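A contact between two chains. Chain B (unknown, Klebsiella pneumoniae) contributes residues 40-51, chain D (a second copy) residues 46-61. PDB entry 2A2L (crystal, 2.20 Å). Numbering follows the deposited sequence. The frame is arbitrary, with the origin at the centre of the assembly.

Chain B 40-51: VDRGGNTLLIQR
Chain D, residues 46-61: TLLIQRMDEAFVSSCD

Two copies of one chain join edge to edge: strand B 48-51 runs antiparallel to strand D 46-51, with 165° between their directions and axes 4.8 Å apart at closest approach. The register centres on B:Ile49 opposite D:Ile49 (CA to CA 5.0 Å), flanked by the non-hydrogen-bonded pairs B:Leu48 with D:Gln50 (CA to CA 4.7 Å) and B:Gln50 with D:Leu48 (CA to CA 4.9 Å). Backbone torsions are extended, near -130/130 at both isoleucines, whereas B:Leu47 (-105/-30) and D:Leu47 (-98/-40) depart from this; in chain B the path turns a corner there.

At the centre the isoleucines satisfy each other, B:Ile49 N donating to D:Ile49 O (2.9 Å) and D:Ile49 N to B:Ile49 O (3.0 Å). Outward in each direction, an arginine amide meets a leucine carbonyl: D:Arg51 N to B:Leu47 O at 3.1 Å, B:Arg51 N to D:Leu47 O at 3.0 Å. All four bonds are nearly straight. The same carbonyls that serve the centre also receive CA-H...O contacts, B:Leu48 CA to D:Ile49 O (3.3 Å) and D:Leu48 CA to B:Ile49 O (3.5 Å).

Each arginine then reaches one carbonyl further. With chi1 and chi2 t and chi3 p, D:Arg51 NE donates to B:Thr46 O and B:Arg51 NE to D:Thr46 O, both at 2.7 Å; B:Arg51 NH2 adds a weak bond to D:Thr46 O (3.0 Å). These carbonyls lie at the guanidinium edges, near their planes, where N-H groups point. The long side chain thus supplies a donor beyond the last backbone pair, and its amino ends also approach the leucines, B:Leu47 CD2 lying 3.7 Å from D:Arg51 NH2 and D:Leu47 CD2 3.4 Å from B:Arg51 NH2.

Beyond this, D:Arg51 NH2 forms a salt bridge with B:Asp41 OD2 (3.2 Å), and D:Arg51 NH1 bonds weakly to D:Ala55 O (2.9 Å), closing onto the type I turn D 52-55. B:Asp41 (chi1 p) starts the type I turn B 41-44; B:Asp41 OD1 accepts from B:Asn45 N (3.1 Å), while the positive phi of B:Gly44 (76°) favours glycine at that position. B:Arg51 NH1 and NH2 have partners elsewhere in the structure.

Side chains of B:Ile49 and D:Ile49, both m,t, share one sheet face and meet CD1 to CD1 at 3.8 Å; each loses 70 Å² to the other stretch, of 701 Å² in all. B:Leu48, B:Gln50, D:Leu48 and D:Gln50 point their CA-to-CB bonds to the other face. B:Asn45 CB packs 4.1 Å from D:Val57 CG1.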

ATOM      1  N   VAL B  40      -5.191   0.185 -22.937  1.00 21.63           N
ATOM      2  CA  VAL B  40      -4.503  -0.987 -22.392  1.00 21.46           C
ATOM      3  C   VAL B  40      -4.577  -2.093 -23.419  1.00 21.36           C
ATOM      4  O   VAL B  40      -5.466  -2.061 -24.278  1.00 21.35           O
ATOM      5  CB  VAL B  40      -5.101  -1.504 -21.041  1.00 21.46           C
ATOM      6  CG1 VAL B  40      -4.853  -0.525 -19.927  1.00 21.44           C
ATOM      7  CG2 VAL B  40      -6.586  -1.812 -21.162  1.00 21.34           C
ATOM      8  N   ASP B  41      -3.637  -3.040 -23.347  1.00 21.18           N
ATOM      9  CA  ASP B  41      -3.539  -4.136 -24.321  1.00 21.08           C
ATOM     10  C   ASP B  41      -4.486  -5.297 -23.962  1.00 20.99           C
ATOM     11  O   ASP B  41      -5.378  -5.147 -23.143  1.00 20.98           O
ATOM     12  CB  ASP B  41      -2.083  -4.624 -24.452  1.00 21.05           C
ATOM     13  CG  ASP B  41      -1.520  -5.214 -23.151  1.00 21.10           C
ATOM     14  OD1 ASP B  41      -2.306  -5.622 -22.269  1.00 19.74           O
ATOM     15  OD2 ASP B  41      -0.277  -5.285 -23.010  1.00 27.25           O
ATOM     16  N   ARG B  42      -4.286  -6.449 -24.574  1.00 20.92           N
ATOM     17  CA  ARG B  42      -5.066  -7.623 -24.235  1.00 20.88           C
ATOM     18  C   ARG B  42      -4.962  -8.056 -22.744  1.00 20.95           C
ATOM     19  O   ARG B  42      -5.944  -8.561 -22.186  1.00 20.97           O
ATOM     20  CB  ARG B  42      -4.692  -8.764 -25.167  1.00 20.89           C
ATOM     21  CG  ARG B  42      -5.767  -9.800 -25.355  1.00 20.65           C
ATOM     22  CD  ARG B  42      -5.285 -11.112 -24.835  1.00 23.67           C
ATOM     23  NE  ARG B  42      -6.290 -11.788 -24.030  1.00 42.99           N
ATOM     24  CZ  ARG B  42      -7.433 -12.298 -24.500  1.00 63.18           C
ATOM     25  NH1 ARG B  42      -7.747 -12.218 -25.796  1.00 58.53           N
ATOM     26  NH2 ARG B  42      -8.278 -12.893 -23.660  1.00 70.55           N
ATOM     27  N   GLY B  43      -3.797  -7.875 -22.107  1.00 20.90           N
ATOM     28  CA  GLY B  43      -3.644  -8.198 -20.671  1.00 20.97           C
ATOM     29  C   GLY B  43      -3.866  -7.081 -19.643  1.00 20.96           C
ATOM     30  O   GLY B  43      -3.541  -7.235 -18.459  1.00 20.94           O
ATOM     31  N   GLY B  44      -4.408  -5.955 -20.097  1.00 21.00           N
ATOM     32  CA  GLY B  44      -4.657  -4.806 -19.231  1.00 21.07           C
ATOM     33  C   GLY B  44      -3.433  -3.987 -18.857  1.00 21.09           C
ATOM     34  O   GLY B  44      -3.513  -3.117 -18.008  1.00 21.04           O
ATOM     35  N   ASN B  45      -2.295  -4.292 -19.472  1.00 21.19           N
ATOM     36  CA  ASN B  45      -1.081  -3.513 -19.303  1.00 21.31           C
ATOM     37  C   ASN B  45      -1.115  -2.262 -20.199  1.00 21.43           C
ATOM     38  O   ASN B  45      -1.740  -2.254 -21.277  1.00 21.39           O
ATOM     39  CB  ASN B  45       0.171  -4.350 -19.637  1.00 21.28           C
ATOM     40  CG  ASN B  45       0.278  -5.658 -18.826  1.00 21.37           C
ATOM     41  OD1 ASN B  45       0.298  -5.639 -17.593  1.00 27.54           O
ATOM     42  ND2 ASN B  45       0.397  -6.800 -19.532  1.00 15.47           N
ATOM     43  N   THR B  46      -0.418  -1.222 -19.756  1.00 21.59           N
ATOM     44  CA  THR B  46      -0.560   0.120 -20.324  1.00 21.84           C
ATOM     45  C   THR B  46       0.059   0.149 -21.694  1.00 21.91           C
ATOM     46  O   THR B  46       1.141  -0.392 -21.877  1.00 21.99           O
ATOM     47  CB  THR B  46       0.137   1.163 -19.439  1.00 21.76           C
ATOM     48  OG1 THR B  46      -0.527   1.213 -18.171  1.00 21.98           O
ATOM     49  CG2 THR B  46       0.077   2.545 -20.064  1.00 21.89           C
ATOM     50  N   LEU B  47      -0.639   0.759 -22.651  1.00 22.10           N
ATOM     51  CA  LEU B  47      -0.066   1.167 -23.951  1.00 22.26           C
ATOM     52  C   LEU B  47       0.213   2.662 -24.123  1.00 22.36           C
ATOM     53  O   LEU B  47       1.145   3.043 -24.851  1.00 22.39           O
ATOM     54  CB  LEU B  47      -0.923   0.639 -25.107  1.00 22.20           C
ATOM     55  CG  LEU B  47      -0.832  -0.896 -25.207  1.00 22.39           C
ATOM     56  CD1 LEU B  47      -1.881  -1.531 -26.144  1.00  2.00           C
ATOM     57  CD2 LEU B  47       0.584  -1.305 -25.617  1.00 35.97           C
ATOM     58  N   LEU B  48      -0.585   3.507 -23.462  1.00 22.52           N
ATOM     59  CA  LEU B  48      -0.640   4.951 -23.764  1.00 22.63           C
ATOM     60  C   LEU B  48      -1.547   5.660 -22.757  1.00 22.72           C
ATOM     61  O   LEU B  48      -2.712   5.289 -22.581  1.00 22.71           O
ATOM     62  CB  LEU B  48      -1.118   5.202 -25.217  1.00 22.61           C
ATOM     63  CG  LEU B  48      -1.521   6.596 -25.740  1.00 22.62           C
ATOM     64  CD1 LEU B  48      -0.923   6.943 -27.115  1.00 29.06           C
ATOM     65  CD2 LEU B  48      -3.030   6.797 -25.755  1.00 25.31           C
ATOM     66  N   ILE B  49      -0.981   6.652 -22.079  1.00 22.87           N
ATOM     67  CA  ILE B  49      -1.724   7.604 -21.242  1.00 23.02           C
ATOM     68  C   ILE B  49      -1.371   9.014 -21.675  1.00 23.11           C
ATOM     69  O   ILE B  49      -0.202   9.340 -21.898  1.00 23.13           O
ATOM     70  CB  ILE B  49      -1.407   7.429 -19.739  1.00 23.01           C
ATOM     71  CG1 ILE B  49      -1.527   5.952 -19.344  1.00 22.99           C
ATOM     72  CG2 ILE B  49      -2.360   8.259 -18.876  1.00 23.07           C
ATOM     73  CD1 ILE B  49      -0.984   5.642 -17.986  1.00 10.12           C
ATOM     74  N   GLN B  50      -2.393   9.850 -21.805  1.00 23.26           N
ATOM     75  CA  GLN B  50      -2.225  11.206 -22.314  1.00 23.42           C
ATOM     76  C   GLN B  50      -3.141  12.151 -21.504  1.00 23.46           C
ATOM     77  O   GLN B  50      -4.365  11.979 -21.477  1.00 23.50           O
ATOM     78  CB  GLN B  50      -2.564  11.231 -23.814  1.00 23.35           C
ATOM     79  CG  GLN B  50      -2.883  12.580 -24.395  1.00 23.34           C
ATOM     80  CD  GLN B  50      -3.620  12.478 -25.731  1.00 23.79           C
ATOM     81  OE1 GLN B  50      -3.020  12.145 -26.764  1.00 47.67           O
ATOM     82  NE2 GLN B  50      -4.933  12.743 -25.715  1.00 31.80           N
ATOM     83  N   ARG B  51      -2.546  13.144 -20.848  1.00 23.52           N
ATOM     84  CA  ARG B  51      -3.332  14.158 -20.163  1.00 23.59           C
ATOM     85  C   ARG B  51      -3.243  15.492 -20.871  1.00 23.59           C
ATOM     86  O   ARG B  51      -2.173  16.108 -20.860  1.00 23.70           O
ATOM     87  CB  ARG B  51      -2.823  14.355 -18.739  1.00 23.55           C
ATOM     88  CG  ARG B  51      -3.540  15.510 -18.042  1.00 23.71           C
ATOM     89  CD  ARG B  51      -3.307  15.541 -16.561  1.00 30.48           C
ATOM     90  NE  ARG B  51      -1.933  15.915 -16.277  1.00 29.49           N
ATOM     91  CZ  ARG B  51      -1.581  17.037 -15.675  1.00 30.20           C
ATOM     92  NH1 ARG B  51      -2.514  17.895 -15.282  1.00 36.08           N
ATOM     93  NH2 ARG B  51      -0.299  17.292 -15.461  1.00 22.42           N
TER
ATOM     94  N   THR D  46       1.875  13.793 -13.954  1.00 21.13           N
ATOM     95  CA  THR D  46       2.036  13.095 -15.214  1.00 21.19           C
ATOM     96  C   THR D  46       1.465  13.923 -16.348  1.00 21.25           C
ATOM     97  O   THR D  46       0.357  14.427 -16.228  1.00 21.29           O
ATOM     98  CB  THR D  46       1.306  11.754 -15.147  1.00 21.22           C
ATOM     99  OG1 THR D  46       1.823  11.001 -14.035  1.00 21.09           O
ATOM    100  CG2 THR D  46       1.453  10.980 -16.469  1.00 21.09           C
ATOM    101  N   LEU D  47       2.230  14.086 -17.425  1.00 21.32           N
ATOM    102  CA  LEU D  47       1.667  14.434 -18.753  1.00 21.41           C
ATOM    103  C   LEU D  47       1.459  13.259 -19.723  1.00 21.42           C
ATOM    104  O   LEU D  47       0.471  13.208 -20.422  1.00 21.51           O
ATOM    105  CB  LEU D  47       2.484  15.544 -19.417  1.00 21.40           C
ATOM    106  CG  LEU D  47       2.566  16.861 -18.631  1.00 21.50           C
ATOM    107  CD1 LEU D  47       3.610  17.823 -19.211  1.00 14.79           C
ATOM    108  CD2 LEU D  47       1.189  17.515 -18.533  1.00 35.32           C
ATOM    109  N   LEU D  48       2.388  12.318 -19.774  1.00 21.51           N
ATOM    110  CA  LEU D  48       2.418  11.351 -20.868  1.00 21.59           C
ATOM    111  C   LEU D  48       3.141  10.068 -20.444  1.00 21.64           C
ATOM    112  O   LEU D  48       4.189  10.136 -19.835  1.00 21.59           O
ATOM    113  CB  LEU D  48       3.114  11.974 -22.089  1.00 21.60           C
ATOM    114  CG  LEU D  48       3.233  11.256 -23.443  1.00 21.52           C
ATOM    115  CD1 LEU D  48       3.324  12.299 -24.565  1.00 14.36           C
ATOM    116  CD2 LEU D  48       4.456  10.359 -23.466  1.00 14.07           C
ATOM    117  N   ILE D  49       2.570   8.910 -20.778  1.00 21.76           N
ATOM    118  CA  ILE D  49       3.284   7.630 -20.735  1.00 21.89           C
ATOM    119  C   ILE D  49       3.038   6.858 -22.050  1.00 22.01           C
ATOM    120  O   ILE D  49       1.894   6.622 -22.435  1.00 22.07           O
ATOM    121  CB  ILE D  49       2.875   6.752 -19.504  1.00 21.85           C
ATOM    122  CG1 ILE D  49       2.952   7.556 -18.195  1.00 22.00           C
ATOM    123  CG2 ILE D  49       3.741   5.485 -19.436  1.00 21.81           C
ATOM    124  CD1 ILE D  49       2.497   6.815 -16.918  1.00 21.72           C
ATOM    125  N   GLN D  50       4.100   6.465 -22.743  1.00 22.10           N
ATOM    126  CA  GLN D  50       3.918   5.867 -24.070  1.00 22.21           C
ATOM    127  C   GLN D  50       4.804   4.652 -24.217  1.00 22.22           C
ATOM    128  O   GLN D  50       6.033   4.776 -24.232  1.00 22.25           O
ATOM    129  CB  GLN D  50       4.262   6.887 -25.151  1.00 22.26           C
ATOM    130  CG  GLN D  50       4.147   6.359 -26.550  1.00 22.37           C
ATOM    131  CD  GLN D  50       4.497   7.397 -27.582  1.00 23.33           C
ATOM    132  OE1 GLN D  50       3.627   8.131 -28.033  1.00 35.28           O
ATOM    133  NE2 GLN D  50       5.783   7.457 -27.972  1.00 13.45           N
ATOM    134  N   ARG D  51       4.198   3.475 -24.284  1.00 22.23           N
ATOM    135  CA  ARG D  51       4.993   2.268 -24.177  1.00 22.28           C
ATOM    136  C   ARG D  51       5.042   1.487 -25.484  1.00 22.31           C
ATOM    137  O   ARG D  51       4.004   1.022 -25.981  1.00 22.28           O
ATOM    138  CB  ARG D  51       4.515   1.360 -23.034  1.00 22.31           C
ATOM    139  CG  ARG D  51       5.196   0.005 -23.039  1.00 22.17           C
ATOM    140  CD  ARG D  51       4.693  -0.909 -21.950  1.00 20.29           C
ATOM    141  NE  ARG D  51       3.486  -1.640 -22.326  1.00 27.84           N
ATOM    142  CZ  ARG D  51       3.470  -2.845 -22.891  1.00 28.90           C
ATOM    143  NH1 ARG D  51       4.605  -3.470 -23.168  1.00 11.36           N
ATOM    144  NH2 ARG D  51       2.310  -3.435 -23.172  1.00 29.88           N
ATOM    145  N   MET D  52       6.258   1.328 -26.008  1.00 22.34           N
ATOM    146  CA  MET D  52       6.477   0.588 -27.239  1.00 22.27           C
ATOM    147  C   MET D  52       6.066  -0.850 -27.015  1.00 22.51           C
ATOM    148  O   MET D  52       6.240  -1.385 -25.919  1.00 22.56           O
ATOM    149  CB  MET D  52       7.949   0.688 -27.674  1.00 22.40           C
ATOM    150  CG  MET D  52       8.324   2.081 -28.237  1.00 22.30           C
ATOM    151  SD  MET D  52      10.065   2.351 -28.559  1.00 21.20           S
ATOM    152  CE  MET D  52      10.266   3.933 -27.812  1.00 28.96           C
ATOM    153  N   ASP D  53       5.487  -1.462 -28.035  1.00 22.62           N
ATOM    154  CA  ASP D  53       4.932  -2.803 -27.909  1.00 22.83           C
ATOM    155  C   ASP D  53       5.870  -3.837 -27.290  1.00 22.88           C
ATOM    156  O   ASP D  53       5.452  -4.670 -26.484  1.00 22.98           O
ATOM    157  CB  ASP D  53       4.437  -3.287 -29.269  1.00 22.85           C
ATOM    158  CG  ASP D  53       3.465  -2.329 -29.888  1.00 22.81           C
ATOM    159  OD1 ASP D  53       2.287  -2.326 -29.463  1.00 32.14           O
ATOM    160  OD2 ASP D  53       3.881  -1.573 -30.781  1.00 41.22           O
ATOM    161  N   GLU D  54       7.143  -3.766 -27.639  1.00 22.97           N
ATOM    162  CA  GLU D  54       8.076  -4.776 -27.175  1.00 23.04           C
ATOM    163  C   GLU D  54       8.834  -4.336 -25.940  1.00 23.05           C
ATOM    164  O   GLU D  54       9.743  -5.054 -25.482  1.00 23.04           O
ATOM    165  CB  GLU D  54       9.039  -5.178 -28.294  1.00 23.00           C
ATOM    166  CG  GLU D  54       8.350  -5.871 -29.458  1.00 23.15           C
ATOM    167  CD  GLU D  54       7.241  -6.839 -28.997  1.00 56.00           C
ATOM    168  OE1 GLU D  54       7.555  -7.828 -28.289  1.00 57.03           O
ATOM    169  OE2 GLU D  54       6.058  -6.608 -29.347  1.00 59.60           O
ATOM    170  N   ALA D  55       8.459  -3.175 -25.388  1.00 23.01           N
ATOM    171  CA  ALA D  55       9.026  -2.741 -24.111  1.00 22.99           C
ATOM    172  C   ALA D  55       8.537  -3.594 -22.944  1.00 22.95           C
ATOM    173  O   ALA D  55       7.390  -4.073 -22.943  1.00 22.93           O
ATOM    174  CB  ALA D  55       8.742  -1.274 -23.856  1.00 23.03           C
ATOM    175  N   PHE D  56       9.412  -3.776 -21.956  1.00 22.87           N
ATOM    176  CA  PHE D  56       9.031  -4.365 -20.666  1.00 22.83           C
ATOM    177  C   PHE D  56       7.918  -3.601 -19.932  1.00 22.78           C
ATOM    178  O   PHE D  56       8.067  -2.422 -19.630  1.00 22.76           O
ATOM    179  CB  PHE D  56      10.232  -4.462 -19.733  1.00 22.81           C
ATOM    180  CG  PHE D  56      11.456  -5.069 -20.359  1.00 23.01           C
ATOM    181  CD1 PHE D  56      11.375  -6.266 -21.078  1.00 26.34           C
ATOM    182  CD2 PHE D  56      12.694  -4.458 -20.205  1.00 25.87           C
ATOM    183  CE1 PHE D  56      12.501  -6.822 -21.630  1.00 33.89           C
ATOM    184  CE2 PHE D  56      13.823  -5.004 -20.770  1.00 34.08           C
ATOM    185  CZ  PHE D  56      13.728  -6.183 -21.483  1.00 33.16           C
ATOM    186  N   VAL D  57       6.829  -4.294 -19.599  1.00 22.75           N
ATOM    187  CA  VAL D  57       5.745  -3.667 -18.871  1.00 22.66           C
ATOM    188  C   VAL D  57       6.194  -3.333 -17.447  1.00 22.66           C
ATOM    189  O   VAL D  57       5.537  -2.544 -16.757  1.00 22.64           O
ATOM    190  CB  VAL D  57       4.466  -4.525 -18.865  1.00 22.70           C
ATOM    191  CG1 VAL D  57       4.164  -5.053 -20.269  1.00 22.67           C
ATOM    192  CG2 VAL D  57       4.584  -5.649 -17.883  1.00 22.67           C
ATOM    193  N   SER D  58       7.333  -3.898 -17.031  1.00 22.50           N
ATOM    194  CA  SER D  58       7.968  -3.487 -15.801  1.00 22.41           C
ATOM    195  C   SER D  58       8.517  -2.054 -15.838  1.00 22.41           C
ATOM    196  O   SER D  58       8.749  -1.445 -14.781  1.00 22.41           O
ATOM    197  CB  SER D  58       9.033  -4.499 -15.355  1.00 22.43           C
ATOM    198  OG  SER D  58      10.003  -4.744 -16.355  1.00 22.27           O
ATOM    199  N   SER D  59       8.692  -1.513 -17.043  1.00 22.33           N
ATOM    200  CA  SER D  59       9.380  -0.244 -17.241  1.00 22.27           C
ATOM    201  C   SER D  59       8.380   0.910 -17.268  1.00 22.35           C
ATOM    202  O   SER D  59       8.756   2.065 -17.479  1.00 22.40           O
ATOM    203  CB  SER D  59      10.189  -0.243 -18.558  1.00 22.30           C
ATOM    204  OG  SER D  59      11.524  -0.739 -18.441  1.00 21.94           O
ATOM    205  N   CYS D  60       7.104   0.622 -17.071  1.00 22.35           N
ATOM    206  CA  CYS D  60       6.138   1.704 -17.007  1.00 22.39           C
ATOM    207  C   CYS D  60       6.265   2.558 -15.751  1.00 22.39           C
ATOM    208  O   CYS D  60       6.515   3.781 -15.839  1.00 22.45           O
ATOM    209  CB  CYS D  60       4.736   1.164 -17.166  1.00 22.40           C
ATOM    210  SG  CYS D  60       4.348   1.109 -18.861  1.00 22.57           S
ATOM    211  N   ASP D  61       6.105   1.917 -14.593  1.00 22.34           N
ATOM    212  CA  ASP D  61       6.312   2.561 -13.300  1.00 22.31           C
ATOM    213  C   ASP D  61       7.756   3.058 -13.125  1.00 22.21           C
ATOM    214  O   ASP D  61       7.973   4.147 -12.581  1.00 22.22           O
ATOM    215  CB  ASP D  61       5.936   1.591 -12.176  1.00 22.34           C
ATOM    216  CG  ASP D  61       5.465   2.306 -10.884  1.00 22.66           C
ATOM    217  OD1 ASP D  61       5.447   1.665  -9.786  1.00 30.88           O
ATOM    218  OD2 ASP D  61       5.086   3.496 -10.971  1.00 53.99           O
TER